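Local coordinates for cytidine deaminase (Mycobacterium tuberculosis, PDB 4WIG) that catalyses the zinc-dependent hydrolytic deamination of cytidine and 2'-deoxycytidine to uridine and 2'-deoxyuridine, working as a homotetramer, at the interface of chains A and B. Numbering follows the deposited sequence. Chains: chain A/B, Cytidine deaminase.

The interface of chains A and B. Residues chain A 62-63, 66, 95, 99; chain B 19, 21, 44, 46, 55.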
ATOM      1  N   VAL A  62     -11.981  -8.205  -3.917  1.00  8.98           N
ATOM      2  CA  VAL A  62     -12.343  -8.144  -2.515  1.00  9.32           C
ATOM      3  C   VAL A  62     -13.190  -6.904  -2.222  1.00  9.55           C
ATOM      4  O   VAL A  62     -14.139  -6.989  -1.469  1.00  9.86           O
ATOM      5  CB  VAL A  62     -11.087  -8.189  -1.618  1.00  9.25           C
ATOM      6  CG1 VAL A  62     -11.403  -7.780  -0.184  1.00  9.33           C
ATOM      7  CG2 VAL A  62     -10.480  -9.582  -1.682  1.00  9.49           C
ATOM      8  N   CYS A  63     -12.861  -5.769  -2.835  1.00  9.92           N
ATOM      9  CA  CYS A  63     -13.726  -4.595  -2.736  1.00 10.33           C
ATOM     10  C   CYS A  63     -15.136  -4.900  -3.261  1.00 10.29           C
ATOM     11  O   CYS A  63     -16.138  -4.554  -2.608  1.00  9.98           O
ATOM     12  CB  CYS A  63     -13.118  -3.417  -3.490  1.00 10.73           C
ATOM     13  SG  CYS A  63     -11.611  -2.782  -2.730  1.00 11.76           S
ATOM     14  N   HIS A  66     -17.354  -7.041  -0.909  1.00 12.10           N
ATOM     15  CA  HIS A  66     -17.980  -6.331   0.202  1.00 12.81           C
ATOM     16  C   HIS A  66     -18.909  -5.203  -0.209  1.00 14.19           C
ATOM     17  O   HIS A  66     -19.615  -4.650   0.632  1.00 16.18           O
ATOM     18  CB  HIS A  66     -16.918  -5.902   1.207  1.00 12.50           C
ATOM     19  CG  HIS A  66     -16.316  -7.077   1.906  1.00 12.19           C
ATOM     20  ND1 HIS A  66     -17.062  -7.900   2.721  1.00 12.30           N
ATOM     21  CD2 HIS A  66     -15.089  -7.635   1.829  1.00 11.92           C
ATOM     22  CE1 HIS A  66     -16.304  -8.885   3.162  1.00 12.20           C
ATOM     23  NE2 HIS A  66     -15.103  -8.749   2.632  1.00 12.03           N
ATOM     24  N   VAL A  95      -4.327 -10.581   1.321  1.00  8.83           N
ATOM     25  CA  VAL A  95      -5.665 -10.011   1.264  1.00  9.16           C
ATOM     26  C   VAL A  95      -6.719 -11.102   1.001  1.00  9.45           C
ATOM     27  O   VAL A  95      -7.733 -11.166   1.694  1.00  9.50           O
ATOM     28  CB  VAL A  95      -5.763  -8.866   0.221  1.00  9.55           C
ATOM     29  CG1 VAL A  95      -7.205  -8.408   0.048  1.00  9.72           C
ATOM     30  CG2 VAL A  95      -4.896  -7.684   0.642  1.00  9.61           C
ATOM     31  N   HIS A  99     -10.390 -13.363   3.278  1.00 10.62           N
ATOM     32  CA  HIS A  99     -11.755 -13.495   2.776  1.00 10.75           C
ATOM     33  C   HIS A  99     -12.130 -14.870   2.251  1.00 10.75           C
ATOM     34  O   HIS A  99     -13.305 -15.138   2.033  1.00 10.87           O
ATOM     35  CB  HIS A  99     -11.981 -12.409   1.742  1.00 10.73           C
ATOM     36  CG  HIS A  99     -11.810 -11.051   2.332  1.00 10.55           C
ATOM     37  ND1 HIS A  99     -10.665 -10.298   2.181  1.00 10.85           N
ATOM     38  CD2 HIS A  99     -12.586 -10.383   3.212  1.00 10.47           C
ATOM     39  CE1 HIS A  99     -10.773  -9.195   2.901  1.00 10.25           C
ATOM     40  NE2 HIS A  99     -11.934  -9.218   3.524  1.00 10.88           N
TER
ATOM     41  N   GLY B  19     -21.616  -2.214   4.399  1.00 10.78           N
ATOM     42  CA  GLY B  19     -20.885  -3.377   3.934  1.00 10.70           C
ATOM     43  C   GLY B  19     -19.430  -3.460   4.369  1.00 10.59           C
ATOM     44  O   GLY B  19     -18.771  -4.450   4.074  1.00 10.28           O
ATOM     45  N   TYR B  21     -15.913  -4.155   5.884  1.00 10.77           N
ATOM     46  CA  TYR B  21     -15.287  -5.263   6.598  1.00 11.13           C
ATOM     47  C   TYR B  21     -14.264  -4.684   7.559  1.00 11.64           C
ATOM     48  O   TYR B  21     -13.130  -4.416   7.174  1.00 10.79           O
ATOM     49  CB  TYR B  21     -14.625  -6.226   5.606  1.00 11.40           C
ATOM     50  CG  TYR B  21     -13.925  -7.408   6.245  1.00 11.67           C
ATOM     51  CD1 TYR B  21     -14.628  -8.576   6.556  1.00 12.34           C
ATOM     52  CD2 TYR B  21     -12.566  -7.369   6.535  1.00 11.93           C
ATOM     53  CE1 TYR B  21     -13.992  -9.661   7.136  1.00 12.56           C
ATOM     54  CE2 TYR B  21     -11.923  -8.449   7.125  1.00 12.28           C
ATOM     55  CZ  TYR B  21     -12.641  -9.589   7.419  1.00 12.55           C
ATOM     56  OH  TYR B  21     -11.996 -10.660   8.000  1.00 13.30           O
ATOM     57  N   CYS B  44     -16.563   0.478   0.012  1.00 10.01           N
ATOM     58  CA  CYS B  44     -16.383   0.483   1.461  1.00 10.00           C
ATOM     59  C   CYS B  44     -14.984   0.017   1.802  1.00  9.94           C
ATOM     60  O   CYS B  44     -14.309  -0.609   0.976  1.00  9.31           O
ATOM     61  CB  CYS B  44     -17.431  -0.394   2.159  1.00 10.14           C
ATOM     62  SG  CYS B  44     -17.401  -2.145   1.708  1.00 11.01           S
ATOM     63  N   VAL B  46     -11.968  -2.130   3.760  1.00  8.78           N
ATOM     64  CA  VAL B  46     -11.748  -3.544   4.006  1.00  8.90           C
ATOM     65  C   VAL B  46     -10.463  -3.709   4.789  1.00  9.27           C
ATOM     66  O   VAL B  46      -9.356  -3.603   4.233  1.00  9.23           O
ATOM     67  CB  VAL B  46     -11.678  -4.354   2.706  1.00  8.79           C
ATOM     68  CG1 VAL B  46     -11.525  -5.841   3.022  1.00  8.89           C
ATOM     69  CG2 VAL B  46     -12.902  -4.103   1.850  1.00  8.86           C
ATOM     70  N   LEU B  55      -7.778  -1.778   2.571  1.00  8.42           N
ATOM     71  CA  LEU B  55      -8.264  -1.078   1.390  1.00  8.91           C
ATOM     72  C   LEU B  55      -9.220   0.038   1.821  1.00  8.91           C
ATOM     73  O   LEU B  55     -10.120  -0.193   2.644  1.00  9.18           O
ATOM     74  CB  LEU B  55      -8.953  -2.082   0.436  1.00  9.10           C
ATOM     75  CG  LEU B  55      -8.056  -3.211  -0.123  1.00  9.27           C
ATOM     76  CD1 LEU B  55      -8.854  -4.450  -0.462  1.00  9.48           C
ATOM     77  CD2 LEU B  55      -7.270  -2.775  -1.355  1.00  9.79           C
TER
HETATM   78  O   HOH W   1     -15.884  -2.070  -1.230  1.00 14.01           O
HETATM   79  O   HOH W   2     -19.579  -6.929   3.257  1.00 18.33           O
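This enzyme of the zinc-dependent cytidine and deoxycytidylate deaminase family is a homotetramer, and this patch of a two-fold interface sets helices 57-67 and 90-100 of chain A against loops and the end of strand 40-44 of chain B, its centre about 9 Å from A:Glu58, the proton donor expected from the family. A:His66, in the last turn of helix 57-67, buries most surface. Its ring offers a flat face to B:Tyr21, whose CB methylene sits over the ring centre, 3.9 Å from the centroid, in a CH-pi contact. The imidazole also has a polar rim: A:His66 ND1 lies 2.8 Å from the oxygen of a water in the ring plane. The same oxygen is 2.7 Å from the carbonyl O of B:Gly19, so water bridges the chains. The small sulphur of B:Cys44, in the crowded position between backbone N and carbonyl carbon (chi1 61°), fits against CB and carbonyl O of A:His66.

B:Val46, from a segment that by homology contacts the substrate, is the main apolar wedge. With CG1 anti to the backbone N (chi1 -177°), that methyl reaches A:His99 CE1 at 3.4 Å and A:Val62 CG1 at 3.7 Å, while CG2 points toward the A:His66 ring. A branched, compact side chain thus serves several partners at once and could couple the interface to the substrate pocket.

The rings of B:Tyr21 and A:His99 meet tip to tip and edge-to-face, their planes 64° apart; A:His99 NE2 stands 3.5 Å above the centre of the phenol ring. The other ring nitrogen, A:His99 ND1, donates to A:Val95 O at 3.1 Å from above the carbonyl plane, which limits rotation of the imidazole. B:Leu55 CD1 packs on the soft sulphur of A:Cys63, and a second water joins A:Cys63 O to B:Cys44 N and O.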